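PDB 6HG6: L-glyceraldehyde 3-phosphate reductase from Clostridium beijerinckii, which reduces aldehydes, furfural among them, probably by hydride transfer from an NADPH bound in its TIM barrel. Local coordinates for residues A[7-12]-A[86-91]; A[55-60]-A[307-312]; A[297-300]-A[304-307]. All coordinates share one frame; numbering follows the deposited sequence.

Contact 1 lies at the surface and is polar: a salt bridge and a tyrosine hydroxyl converge on one carboxylate oxygen. Contact 2 is partly buried and held by van der Waals packing alone, with no hydrogen bond between its protein segments, whereas contact 3 is buried and mixes hydrophobic packing with an amide hydrogen bond. Contacts 2 and 3 share Glu307 and helix 302-308, and both reach NADPH, contact 2 at the adenine edge and contact 3 at the ribose 2'-phosphate. They touch where Ile57 packs on Ile305. Contact 1, away from the cofactor, adjoins contact 2 through packing of Tyr10 on Thr58 and Arg9 on Gly56, but its nearest atoms stay about 9 Å from contact 3.

Contact 1: residues A[7-12]-A[86-91]; sequences KNRYNE and ATYRDE
Tyr10 and Glu91 stand with their CA atoms 10.9 Å apart, so the 7-12 loop, folded into a type I turn from Asn8 to Asn11, reaches the 3-10 segment 86-91 only through long side chains. Arg9 and Tyr10 converge on one carboxylate oxygen, Glu91 OE1. The Arg9 chain is extended from CG to NE (chi2 -174°, chi3 176°), which carries the guanidinium out to Glu91. Arg9 NH2 forms a salt bridge with Glu91 OE1 at 2.8 Å, nearly straight at 172°, approaching the syn lone pair with the oxygen close to the guanidinium plane; Arg9 NE adds a weak bond to the same atom. Tyr10 OH donates to the anti lone pair of Glu91 OE1 over 2.5 Å, and this oxygen lies at the edge of the phenol ring. The contact ties the segment preceding the strand pair 15-17 and 24-26 to the loop between helix 72-85 and strand 93-98 of the TIM barrel. A water donates to both Tyr10 OH (2.7 Å) and the Glu91 carbonyl O (2.8 Å), bridging the phenol to the backbone as well. Tyr88 CE1 lies over one guanidinium face, 4.1 Å from Arg9 NH2, while Tyr88 OH is bonded to Ala5 N. Phe53 of helix 42-54 packs against Arg9, Tyr10 and Glu91.

Contact 2: residues A[55-60]-A[307-312]; sequences NGITHF and ENVGIV. With NDP (NADPH dihydro-nicotinamide-adenine-dinucleotide phosphate), chain B.
Val309 meets Ile57 and Asn55 through the two branches of its side chain, with no hydrogen bond between the segments. From CB, which is directed toward residues 55-60, the chain forks. CG1, anti to the carbonyl carbon (chi1 -71°), reaches Ile57 and lies 3.8 Å from its CD1. CG2, held between the backbone N and the carbonyl carbon, turns to Asn55 and approaches its CB at 4.2 Å. Ile57 takes part only through CD1, the end of a side chain that runs obliquely to that of Val309.

Just before Val309, two side chains hold the adenine of NADPH. Asn308 ND2 donates to N7A of NADPH at 3.0 Å and Asn308 OD1 accepts from N6A of NADPH at 2.5 Å, so one amide reads the N6/N7 (Hoogsteen) edge. The OD1 bond is unusually short and bent (143°), its exact length being less certain. Glu307 OE2 takes a second bond from N6A of NADPH, 2.9 Å long and almost straight at 176°; this oxygen is also bonded to Thr277 OG1, which would help fix its position.

Gly56, with positive phi, is the C-prime residue of the Schellman motif ending helix 42-54, and from there the chain turns into barrel strand 59-61. Ile57 packs on Ala52 of that helix and on Phe30 of strand 28-31, Val309 also touches Met13, and Asn308 rests against Leu283 of helix 278-286.

Contact 3: residues A[297-300]-A[304-307]; sequences IGAS and QIIE. With NDP (NADPH dihydro-nicotinamide-adenine-dinucleotide phosphate), chain B.
Ser300 is hydrogen-bonded to Gln304 and Ala299 packs on Ile305 in a short-range, buried, mixed polar and apolar contact where the loop leaving strand 294-297, last of the eight barrel strands, leads into helix 302-308. The side-chain amide of Gln304 joins the two segments and the cofactor. Its OE1 accepts from Ser300 N at 3.0 Å, with the donor tilted 19° from the carbonyl plane. Its NE2 donates to O1X of the NADPH 2'-phosphate at 2.8 Å and 168°. Ser300 OG donates to the same O1X at 2.9 Å, so two side chains grip one phosphate oxygen, and the backbone bond to OE1 fixes how the amide is turned. Recognition of this phosphate is consistent with a preference for NADPH, since NADH lacks the group. CB and CG of the extended Gln304 chain (chi2 167°) lie over one face of the adenine, CG 4.0 Å from C5A of NADPH. Gly298 N adds a weak bond to O2A of the cofactor's diphosphate.

Beside these polar groups the contact is hydrophobic. Ala299 CB meets Ile305 CG1 at 3.8 Å, while Ile297 CD1 approaches the helix backbone at Ile305 CA, 4.5 Å away.

Ile297 is hydrogen-bonded through its backbone to Ser29 and Gly31, which joins strand 294-297 to strand 28-31 and closes the barrel. Ala299 and Ile305 both touch Phe30 of strand 28-31 and Leu48 of helix 42-54.

Contact 1: residues A[7-12]-A[86-91]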
loop_
_atom_site.group_PDB
_atom_site.type_symbol
_atom_site.label_atom_id
_atom_site.label_comp_id
_atom_site.label_asym_id
_atom_site.label_seq_id
_atom_site.Cartn_x
_atom_site.Cartn_y
_atom_site.Cartn_z
ATOM N N LYS A 7 -12.355 -11.941 -18.013
ATOM C CA LYS A 7 -12.088 -11.193 -19.262
ATOM C C LYS A 7 -12.481 -9.716 -19.085
ATOM O O LYS A 7 -11.967 -8.887 -19.822
ATOM C CB LYS A 7 -12.862 -11.815 -20.425
ATOM C CG LYS A 7 -12.348 -13.160 -20.942
ATOM C CD LYS A 7 -10.818 -13.289 -21.104
ATOM C CE LYS A 7 -10.343 -14.039 -22.338
ATOM N NZ LYS A 7 -11.276 -15.117 -22.753
ATOM N N ASN A 8 -13.314 -9.379 -18.107
ATOM C CA ASN A 8 -13.777 -7.985 -17.866
ATOM C C ASN A 8 -12.889 -7.268 -16.849
ATOM O O ASN A 8 -13.212 -6.148 -16.478
ATOM C CB ASN A 8 -15.220 -7.987 -17.350
ATOM C CG ASN A 8 -16.202 -8.550 -18.351
ATOM O OD1 ASN A 8 -16.065 -8.362 -19.563
ATOM N ND2 ASN A 8 -17.233 -9.211 -17.852
ATOM N N ARG A 9 -11.770 -7.844 -16.421
ATOM C CA ARG A 9 -11.014 -7.291 -15.272
ATOM C C ARG A 9 -10.432 -5.904 -15.542
ATOM O O ARG A 9 -10.205 -5.217 -14.572
ATOM C CB ARG A 9 -9.945 -8.273 -14.816
ATOM C CG ARG A 9 -8.850 -8.482 -15.840
ATOM C CD ARG A 9 -7.921 -9.565 -15.381
ATOM N NE ARG A 9 -6.886 -9.893 -16.340
ATOM C CZ ARG A 9 -7.038 -10.690 -17.379
ATOM N NH1 ARG A 9 -8.210 -11.209 -17.706
ATOM N NH2 ARG A 9 -6.008 -10.916 -18.156
ATOM N N TYR A 10 -10.285 -5.445 -16.790
ATOM C CA TYR A 10 -9.736 -4.092 -17.034
ATOM C C TYR A 10 -10.847 -3.120 -17.435
ATOM O O TYR A 10 -10.535 -2.001 -17.781
ATOM C CB TYR A 10 -8.617 -4.158 -18.078
ATOM C CG TYR A 10 -7.476 -5.051 -17.675
ATOM C CD1 TYR A 10 -6.811 -4.800 -16.498
ATOM C CD2 TYR A 10 -7.071 -6.149 -18.427
ATOM C CE1 TYR A 10 -5.775 -5.592 -16.047
ATOM C CE2 TYR A 10 -6.042 -6.967 -17.982
ATOM C CZ TYR A 10 -5.390 -6.694 -16.792
ATOM O OH TYR A 10 -4.354 -7.405 -16.277
ATOM N N ASN A 11 -12.106 -3.505 -17.339
ATOM C CA ASN A 11 -13.219 -2.656 -17.836
ATOM C C ASN A 11 -13.561 -1.485 -16.914
ATOM O O ASN A 11 -14.061 -0.477 -17.455
ATOM C CB ASN A 11 -14.440 -3.516 -18.107
ATOM C CG ASN A 11 -14.190 -4.364 -19.333
ATOM O OD1 ASN A 11 -15.021 -5.182 -19.727
ATOM N ND2 ASN A 11 -13.072 -4.112 -19.975
ATOM N N GLU A 12 -13.307 -1.563 -15.611
ATOM C CA GLU A 12 -13.819 -0.532 -14.667
ATOM C C GLU A 12 -12.711 0.135 -13.871
ATOM O O GLU A 12 -12.795 1.341 -13.636
ATOM C CB GLU A 12 -14.771 -1.178 -13.659
ATOM C CG GLU A 12 -16.052 -1.695 -14.291
ATOM C CD GLU A 12 -17.011 -0.597 -14.700
ATOM O OE1 GLU A 12 -17.744 -0.820 -15.674
ATOM O OE2 GLU A 12 -17.060 0.468 -14.007
ATOM N N ALA A 86 0.819 -17.329 -11.368
ATOM C CA ALA A 86 2.108 -17.178 -12.099
ATOM C C ALA A 86 1.817 -16.922 -13.588
ATOM O O ALA A 86 2.602 -16.189 -14.214
ATOM C CB ALA A 86 3.001 -18.387 -11.918
ATOM N N THR A 87 0.748 -17.500 -14.119
ATOM C CA THR A 87 0.270 -17.317 -15.504
ATOM C C THR A 87 0.170 -15.812 -15.830
ATOM O O THR A 87 0.359 -15.381 -17.005
ATOM C CB THR A 87 -1.128 -17.938 -15.598
ATOM O OG1 THR A 87 -0.974 -19.317 -15.240
ATOM C CG2 THR A 87 -1.785 -17.798 -16.950
ATOM N N TYR A 88 -0.212 -15.021 -14.842
ATOM C CA TYR A 88 -0.505 -13.580 -14.980
ATOM C C TYR A 88 0.600 -12.730 -14.395
ATOM O O TYR A 88 0.359 -11.537 -14.144
ATOM C CB TYR A 88 -1.830 -13.283 -14.270
ATOM C CG TYR A 88 -2.972 -14.078 -14.832
ATOM C CD1 TYR A 88 -3.549 -13.751 -16.046
ATOM C CD2 TYR A 88 -3.502 -15.164 -14.143
ATOM C CE1 TYR A 88 -4.613 -14.479 -16.564
ATOM C CE2 TYR A 88 -4.562 -15.904 -14.650
ATOM C CZ TYR A 88 -5.122 -15.571 -15.863
ATOM O OH TYR A 88 -6.185 -16.298 -16.353
ATOM N N ARG A 89 1.771 -13.295 -14.140
ATOM C CA ARG A 89 2.792 -12.530 -13.380
ATOM C C ARG A 89 3.155 -11.222 -14.090
ATOM O O ARG A 89 3.421 -10.211 -13.381
ATOM C CB ARG A 89 4.024 -13.379 -13.070
ATOM C CG ARG A 89 4.960 -12.746 -12.059
ATOM C CD ARG A 89 6.033 -11.965 -12.750
ATOM N NE ARG A 89 6.853 -11.276 -11.744
ATOM C CZ ARG A 89 6.559 -10.111 -11.165
ATOM N NH1 ARG A 89 5.427 -9.482 -11.434
ATOM N NH2 ARG A 89 7.388 -9.573 -10.289
ATOM N N ASP A 90 3.150 -11.203 -15.424
ATOM C CA ASP A 90 3.567 -9.968 -16.133
ATOM C C ASP A 90 2.435 -8.922 -16.129
ATOM O O ASP A 90 2.633 -7.837 -16.626
ATOM C CB ASP A 90 4.098 -10.325 -17.509
ATOM C CG ASP A 90 5.431 -11.041 -17.453
ATOM O OD1 ASP A 90 6.061 -11.068 -16.395
ATOM O OD2 ASP A 90 5.815 -11.593 -18.513
ATOM N N GLU A 91 1.258 -9.288 -15.650
ATOM C CA GLU A 91 0.143 -8.357 -15.450
ATOM C C GLU A 91 0.107 -7.896 -14.000
ATOM O O GLU A 91 -0.833 -7.132 -13.683
ATOM C CB GLU A 91 -1.150 -9.048 -15.841
ATOM C CG GLU A 91 -1.338 -9.133 -17.331
ATOM C CD GLU A 91 -2.534 -9.972 -17.719
ATOM O OE1 GLU A 91 -3.659 -9.551 -17.441
ATOM O OE2 GLU A 91 -2.299 -11.076 -18.255
HETATM O O HOH W 1 -2.190 -5.792 -15.757
#

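Contact 2: residues A[55-60]-A[307-312]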
loop_
_atom_site.group_PDB
_atom_site.type_symbol
_atom_site.label_atom_id
_atom_site.label_comp_id
_atom_site.label_asym_id
_atom_site.label_seq_id
_atom_site.Cartn_x
_atom_site.Cartn_y
_atom_site.Cartn_z
ATOM N N ASN A 55 -11.243 -7.846 -10.495
ATOM C CA ASN A 55 -11.804 -6.467 -10.397
ATOM C C ASN A 55 -10.756 -5.427 -10.799
ATOM O O ASN A 55 -10.972 -4.227 -10.545
ATOM C CB ASN A 55 -12.351 -6.235 -8.993
ATOM C CG ASN A 55 -13.644 -6.993 -8.834
ATOM O OD1 ASN A 55 -13.663 -8.110 -8.309
ATOM N ND2 ASN A 55 -14.695 -6.483 -9.420
ATOM N N GLY A 56 -9.655 -5.870 -11.407
ATOM C CA GLY A 56 -8.628 -4.980 -11.983
ATOM C C GLY A 56 -7.577 -4.539 -11.022
ATOM O O GLY A 56 -6.727 -3.742 -11.433
ATOM N N ILE A 57 -7.538 -5.088 -9.804
ATOM C CA ILE A 57 -6.445 -4.795 -8.855
ATOM C C ILE A 57 -5.224 -5.594 -9.315
ATOM O O ILE A 57 -5.203 -6.828 -9.184
ATOM C CB ILE A 57 -6.820 -5.063 -7.402
ATOM C CG1 ILE A 57 -8.038 -4.211 -7.056
ATOM C CG2 ILE A 57 -5.641 -4.721 -6.553
ATOM C CD1 ILE A 57 -8.674 -4.579 -5.722
ATOM N N THR A 58 -4.224 -4.889 -9.844
ATOM C CA THR A 58 -3.037 -5.528 -10.435
ATOM C C THR A 58 -1.863 -5.467 -9.474
ATOM O O THR A 58 -0.759 -5.957 -9.858
ATOM C CB THR A 58 -2.691 -4.829 -11.747
ATOM O OG1 THR A 58 -2.516 -3.428 -11.502
ATOM C CG2 THR A 58 -3.764 -5.052 -12.767
ATOM N N HIS A 59 -2.017 -4.771 -8.364
ATOM C CA HIS A 59 -0.895 -4.541 -7.434
ATOM C C HIS A 59 -1.177 -5.240 -6.114
ATOM O O HIS A 59 -2.215 -4.953 -5.498
ATOM C CB HIS A 59 -0.604 -3.064 -7.303
ATOM C CG HIS A 59 0.431 -2.772 -6.289
ATOM N ND1 HIS A 59 1.542 -3.624 -6.111
ATOM C CD2 HIS A 59 0.599 -1.733 -5.443
ATOM C CE1 HIS A 59 2.301 -3.105 -5.148
ATOM N NE2 HIS A 59 1.773 -1.938 -4.753
ATOM N N PHE A 60 -0.292 -6.171 -5.771
ATOM C CA PHE A 60 -0.264 -6.925 -4.508
ATOM C C PHE A 60 0.943 -6.442 -3.717
ATOM O O PHE A 60 2.085 -6.531 -4.210
ATOM C CB PHE A 60 -0.256 -8.435 -4.763
ATOM C CG PHE A 60 -1.554 -8.899 -5.356
ATOM C CD1 PHE A 60 -1.734 -8.860 -6.725
ATOM C CD2 PHE A 60 -2.618 -9.293 -4.565
ATOM C CE1 PHE A 60 -2.941 -9.239 -7.287
ATOM C CE2 PHE A 60 -3.833 -9.667 -5.124
ATOM C CZ PHE A 60 -3.988 -9.661 -6.489
ATOM N N GLU A 307 -17.130 -4.279 -2.718
ATOM C CA GLU A 307 -17.685 -2.966 -2.269
ATOM C C GLU A 307 -16.638 -1.864 -2.502
ATOM O O GLU A 307 -16.976 -0.761 -2.905
ATOM C CB GLU A 307 -18.048 -2.999 -0.779
ATOM C CG GLU A 307 -18.260 -1.607 -0.164
ATOM C CD GLU A 307 -18.932 -1.542 1.211
ATOM O OE1 GLU A 307 -20.083 -2.097 1.357
ATOM O OE2 GLU A 307 -18.297 -0.926 2.150
ATOM N N ASN A 308 -15.397 -2.117 -2.194
ATOM C CA ASN A 308 -14.402 -1.025 -2.156
ATOM C C ASN A 308 -14.037 -0.555 -3.563
ATOM O O ASN A 308 -13.662 0.601 -3.669
ATOM C CB ASN A 308 -13.120 -1.430 -1.436
ATOM C CG ASN A 308 -13.273 -1.598 0.056
ATOM O OD1 ASN A 308 -14.336 -1.289 0.621
ATOM N ND2 ASN A 308 -12.208 -2.118 0.672
ATOM N N VAL A 309 -14.141 -1.396 -4.597
ATOM C CA VAL A 309 -13.596 -0.996 -5.932
ATOM C C VAL A 309 -14.517 0.041 -6.593
ATOM O O VAL A 309 -14.030 0.703 -7.501
ATOM C CB VAL A 309 -13.256 -2.170 -6.866
ATOM C CG1 VAL A 309 -12.020 -2.910 -6.353
ATOM C CG2 VAL A 309 -14.419 -3.102 -7.144
ATOM N N GLY A 310 -15.762 0.220 -6.150
ATOM C CA GLY A 310 -16.629 1.286 -6.700
ATOM C C GLY A 310 -16.099 2.683 -6.360
ATOM O O GLY A 310 -16.389 3.618 -7.071
ATOM N N ILE A 311 -15.327 2.825 -5.298
ATOM C CA ILE A 311 -14.931 4.141 -4.706
ATOM C C ILE A 311 -14.082 4.944 -5.685
ATOM O O ILE A 311 -14.201 6.192 -5.661
ATOM C CB ILE A 311 -14.217 3.936 -3.367
ATOM C CG1 ILE A 311 -12.819 3.335 -3.550
ATOM C CG2 ILE A 311 -15.066 3.093 -2.438
ATOM C CD1 ILE A 311 -11.740 4.366 -3.824
ATOM N N VAL A 312 -13.275 4.263 -6.516
ATOM C CA VAL A 312 -12.398 4.909 -7.548
ATOM C C VAL A 312 -13.260 5.773 -8.488
ATOM O O VAL A 312 -12.662 6.573 -9.230
ATOM C CB VAL A 312 -11.541 3.903 -8.362
ATOM C CG1 VAL A 312 -10.828 2.930 -7.448
ATOM C CG2 VAL A 312 -12.341 3.134 -9.409
HETATM P PA NDP B . -7.457 -0.725 5.601
HETATM O O1A NDP B . -7.315 0.531 6.395
HETATM O O2A NDP B . -8.032 -0.791 4.222
HETATM O O5B NDP B . -8.141 -1.863 6.509
HETATM C C5B NDP B . -8.398 -3.173 5.935
HETATM C C4B NDP B . -9.379 -3.915 6.804
HETATM O O4B NDP B . -10.571 -3.098 6.937
HETATM C C3B NDP B . -9.878 -5.271 6.284
HETATM O O3B NDP B . -9.051 -6.366 6.667
HETATM C C2B NDP B . -11.249 -5.351 6.941
HETATM O O2B NDP B . -11.044 -5.740 8.295
HETATM C C1B NDP B . -11.724 -3.904 6.877
HETATM N N9A NDP B . -12.445 -3.526 5.668
HETATM C C8A NDP B . -11.951 -3.448 4.388
HETATM N N7A NDP B . -12.828 -3.021 3.515
HETATM C C5A NDP B . -13.976 -2.799 4.263
HETATM C C6A NDP B . -15.260 -2.336 3.915
HETATM N N6A NDP B . -15.612 -2.003 2.675
HETATM N N1A NDP B . -16.178 -2.219 4.910
HETATM C C2A NDP B . -15.814 -2.555 6.155
HETATM N N3A NDP B . -14.637 -2.992 6.599
HETATM C C4A NDP B . -13.748 -3.094 5.594
HETATM O O3 NDP B . -5.970 -1.326 5.388
HETATM P PN NDP B . -4.884 -2.038 6.323
HETATM O O1N NDP B . -5.234 -3.487 6.379
HETATM O O2N NDP B . -4.664 -1.273 7.588
HETATM O O5D NDP B . -3.571 -1.855 5.404
HETATM C C5D NDP B . -3.690 -2.159 3.990
HETATM C C4D NDP B . -2.331 -2.533 3.448
HETATM O O4D NDP B . -1.433 -1.421 3.612
HETATM C C3D NDP B . -1.602 -3.672 4.155
HETATM O O3D NDP B . -2.126 -4.929 3.753
HETATM C C2D NDP B . -0.168 -3.405 3.681
HETATM O O2D NDP B . 0.010 -3.891 2.376
HETATM C C1D NDP B . -0.093 -1.881 3.707
HETATM N N1N NDP B . 0.511 -1.366 4.962
HETATM C C2N NDP B . 1.753 -0.781 4.929
HETATM C C3N NDP B . 2.481 -0.536 6.060
HETATM C C7N NDP B . 3.840 0.103 5.933
HETATM O O7N NDP B . 4.349 0.301 4.814
HETATM N N7N NDP B . 4.467 0.411 7.068
HETATM C C4N NDP B . 1.864 -0.923 7.377
HETATM C C5N NDP B . 0.451 -1.352 7.309
HETATM C C6N NDP B . -0.173 -1.476 6.159
HETATM P P2B NDP B . -12.205 -6.619 8.997
HETATM O O1X NDP B . -12.997 -7.455 8.011
HETATM O O2X NDP B . -11.455 -7.485 9.997
HETATM O O3X NDP B . -13.053 -5.548 9.666
#

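Contact 3: residues A[297-300]-A[304-307]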
loop_
_atom_site.group_PDB
_atom_site.type_symbol
_atom_site.label_atom_id
_atom_site.label_comp_id
_atom_site.label_asym_id
_atom_site.label_seq_id
_atom_site.Cartn_x
_atom_site.Cartn_y
_atom_site.Cartn_z
ATOM N N ILE A 297 -5.730 -1.247 0.309
ATOM C CA ILE A 297 -6.771 -1.870 1.170
ATOM C C ILE A 297 -6.347 -3.273 1.618
ATOM O O ILE A 297 -5.507 -3.907 0.977
ATOM C CB ILE A 297 -8.146 -1.990 0.478
ATOM C CG1 ILE A 297 -8.126 -3.022 -0.664
ATOM C CG2 ILE A 297 -8.600 -0.622 0.017
ATOM C CD1 ILE A 297 -9.472 -3.435 -1.218
ATOM N N GLY A 298 -7.021 -3.748 2.652
ATOM C CA GLY A 298 -6.958 -5.139 3.113
ATOM C C GLY A 298 -8.348 -5.697 3.042
ATOM O O GLY A 298 -9.290 -4.912 2.901
ATOM N N ALA A 299 -8.504 -6.997 3.175
ATOM C CA ALA A 299 -9.815 -7.655 3.239
ATOM C C ALA A 299 -9.686 -9.013 3.913
ATOM O O ALA A 299 -8.626 -9.613 3.797
ATOM C CB ALA A 299 -10.366 -7.815 1.859
ATOM N N SER A 300 -10.733 -9.439 4.620
ATOM C CA SER A 300 -10.872 -10.808 5.179
ATOM C C SER A 300 -11.824 -11.602 4.283
ATOM O O SER A 300 -11.821 -12.840 4.340
ATOM C CB SER A 300 -11.346 -10.798 6.631
ATOM O OG SER A 300 -12.525 -10.033 6.780
ATOM N N GLN A 304 -15.690 -7.450 0.620
ATOM C CA GLN A 304 -15.061 -6.157 0.974
ATOM C C GLN A 304 -14.327 -5.596 -0.233
ATOM O O GLN A 304 -14.376 -4.383 -0.433
ATOM C CB GLN A 304 -14.140 -6.266 2.175
ATOM C CG GLN A 304 -14.938 -6.590 3.429
ATOM C CD GLN A 304 -14.049 -7.004 4.570
ATOM O OE1 GLN A 304 -12.929 -7.458 4.354
ATOM N NE2 GLN A 304 -14.590 -6.921 5.779
ATOM N N ILE A 305 -13.674 -6.447 -1.021
ATOM C CA ILE A 305 -13.004 -5.973 -2.251
ATOM C C ILE A 305 -14.079 -5.404 -3.191
ATOM O O ILE A 305 -13.910 -4.300 -3.705
ATOM C CB ILE A 305 -12.207 -7.127 -2.870
ATOM C CG1 ILE A 305 -11.130 -7.579 -1.881
ATOM C CG2 ILE A 305 -11.601 -6.704 -4.201
ATOM C CD1 ILE A 305 -10.276 -8.731 -2.345
ATOM N N ILE A 306 -15.102 -6.185 -3.453
ATOM C CA ILE A 306 -16.172 -5.829 -4.419
ATOM C C ILE A 306 -16.825 -4.501 -3.999
ATOM O O ILE A 306 -17.003 -3.653 -4.864
ATOM C CB ILE A 306 -17.134 -7.024 -4.538
ATOM C CG1 ILE A 306 -16.401 -8.187 -5.209
ATOM C CG2 ILE A 306 -18.389 -6.637 -5.296
ATOM C CD1 ILE A 306 -17.071 -9.532 -5.095
ATOM N N GLU A 307 -17.130 -4.279 -2.718
ATOM C CA GLU A 307 -17.685 -2.966 -2.269
ATOM C C GLU A 307 -16.638 -1.864 -2.502
ATOM O O GLU A 307 -16.976 -0.761 -2.905
ATOM C CB GLU A 307 -18.048 -2.999 -0.779
ATOM C CG GLU A 307 -18.260 -1.607 -0.164
ATOM C CD GLU A 307 -18.932 -1.542 1.211
ATOM O OE1 GLU A 307 -20.083 -2.097 1.357
ATOM O OE2 GLU A 307 -18.297 -0.926 2.150
HETATM P PA NDP B . -7.457 -0.725 5.601
HETATM O O1A NDP B . -7.315 0.531 6.395
HETATM O O2A NDP B . -8.032 -0.791 4.222
HETATM O O5B NDP B . -8.141 -1.863 6.509
HETATM C C5B NDP B . -8.398 -3.173 5.935
HETATM C C4B NDP B . -9.379 -3.915 6.804
HETATM O O4B NDP B . -10.571 -3.098 6.937
HETATM C C3B NDP B . -9.878 -5.271 6.284
HETATM O O3B NDP B . -9.051 -6.366 6.667
HETATM C C2B NDP B . -11.249 -5.351 6.941
HETATM O O2B NDP B . -11.044 -5.740 8.295
HETATM C C1B NDP B . -11.724 -3.904 6.877
HETATM N N9A NDP B . -12.445 -3.526 5.668
HETATM C C8A NDP B . -11.951 -3.448 4.388
HETATM N N7A NDP B . -12.828 -3.021 3.515
HETATM C C5A NDP B . -13.976 -2.799 4.263
HETATM C C6A NDP B . -15.260 -2.336 3.915
HETATM N N6A NDP B . -15.612 -2.003 2.675
HETATM N N1A NDP B . -16.178 -2.219 4.910
HETATM C C2A NDP B . -15.814 -2.555 6.155
HETATM N N3A NDP B . -14.637 -2.992 6.599
HETATM C C4A NDP B . -13.748 -3.094 5.594
HETATM O O3 NDP B . -5.970 -1.326 5.388
HETATM P PN NDP B . -4.884 -2.038 6.323
HETATM O O1N NDP B . -5.234 -3.487 6.379
HETATM O O2N NDP B . -4.664 -1.273 7.588
HETATM O O5D NDP B . -3.571 -1.855 5.404
HETATM C C5D NDP B . -3.690 -2.159 3.990
HETATM C C4D NDP B . -2.331 -2.533 3.448
HETATM O O4D NDP B . -1.433 -1.421 3.612
HETATM C C3D NDP B . -1.602 -3.672 4.155
HETATM O O3D NDP B . -2.126 -4.929 3.753
HETATM C C2D NDP B . -0.168 -3.405 3.681
HETATM O O2D NDP B . 0.010 -3.891 2.376
HETATM C C1D NDP B . -0.093 -1.881 3.707
HETATM N N1N NDP B . 0.511 -1.366 4.962
HETATM C C2N NDP B . 1.753 -0.781 4.929
HETATM C C3N NDP B . 2.481 -0.536 6.060
HETATM C C7N NDP B . 3.840 0.103 5.933
HETATM O O7N NDP B . 4.349 0.301 4.814
HETATM N N7N NDP B . 4.467 0.411 7.068
HETATM C C4N NDP B . 1.864 -0.923 7.377
HETATM C C5N NDP B . 0.451 -1.352 7.309
HETATM C C6N NDP B . -0.173 -1.476 6.159
HETATM P P2B NDP B . -12.205 -6.619 8.997
HETATM O O1X NDP B . -12.997 -7.455 8.011
HETATM O O2X NDP B . -11.455 -7.485 9.997
HETATM O O3X NDP B . -13.053 -5.548 9.666
#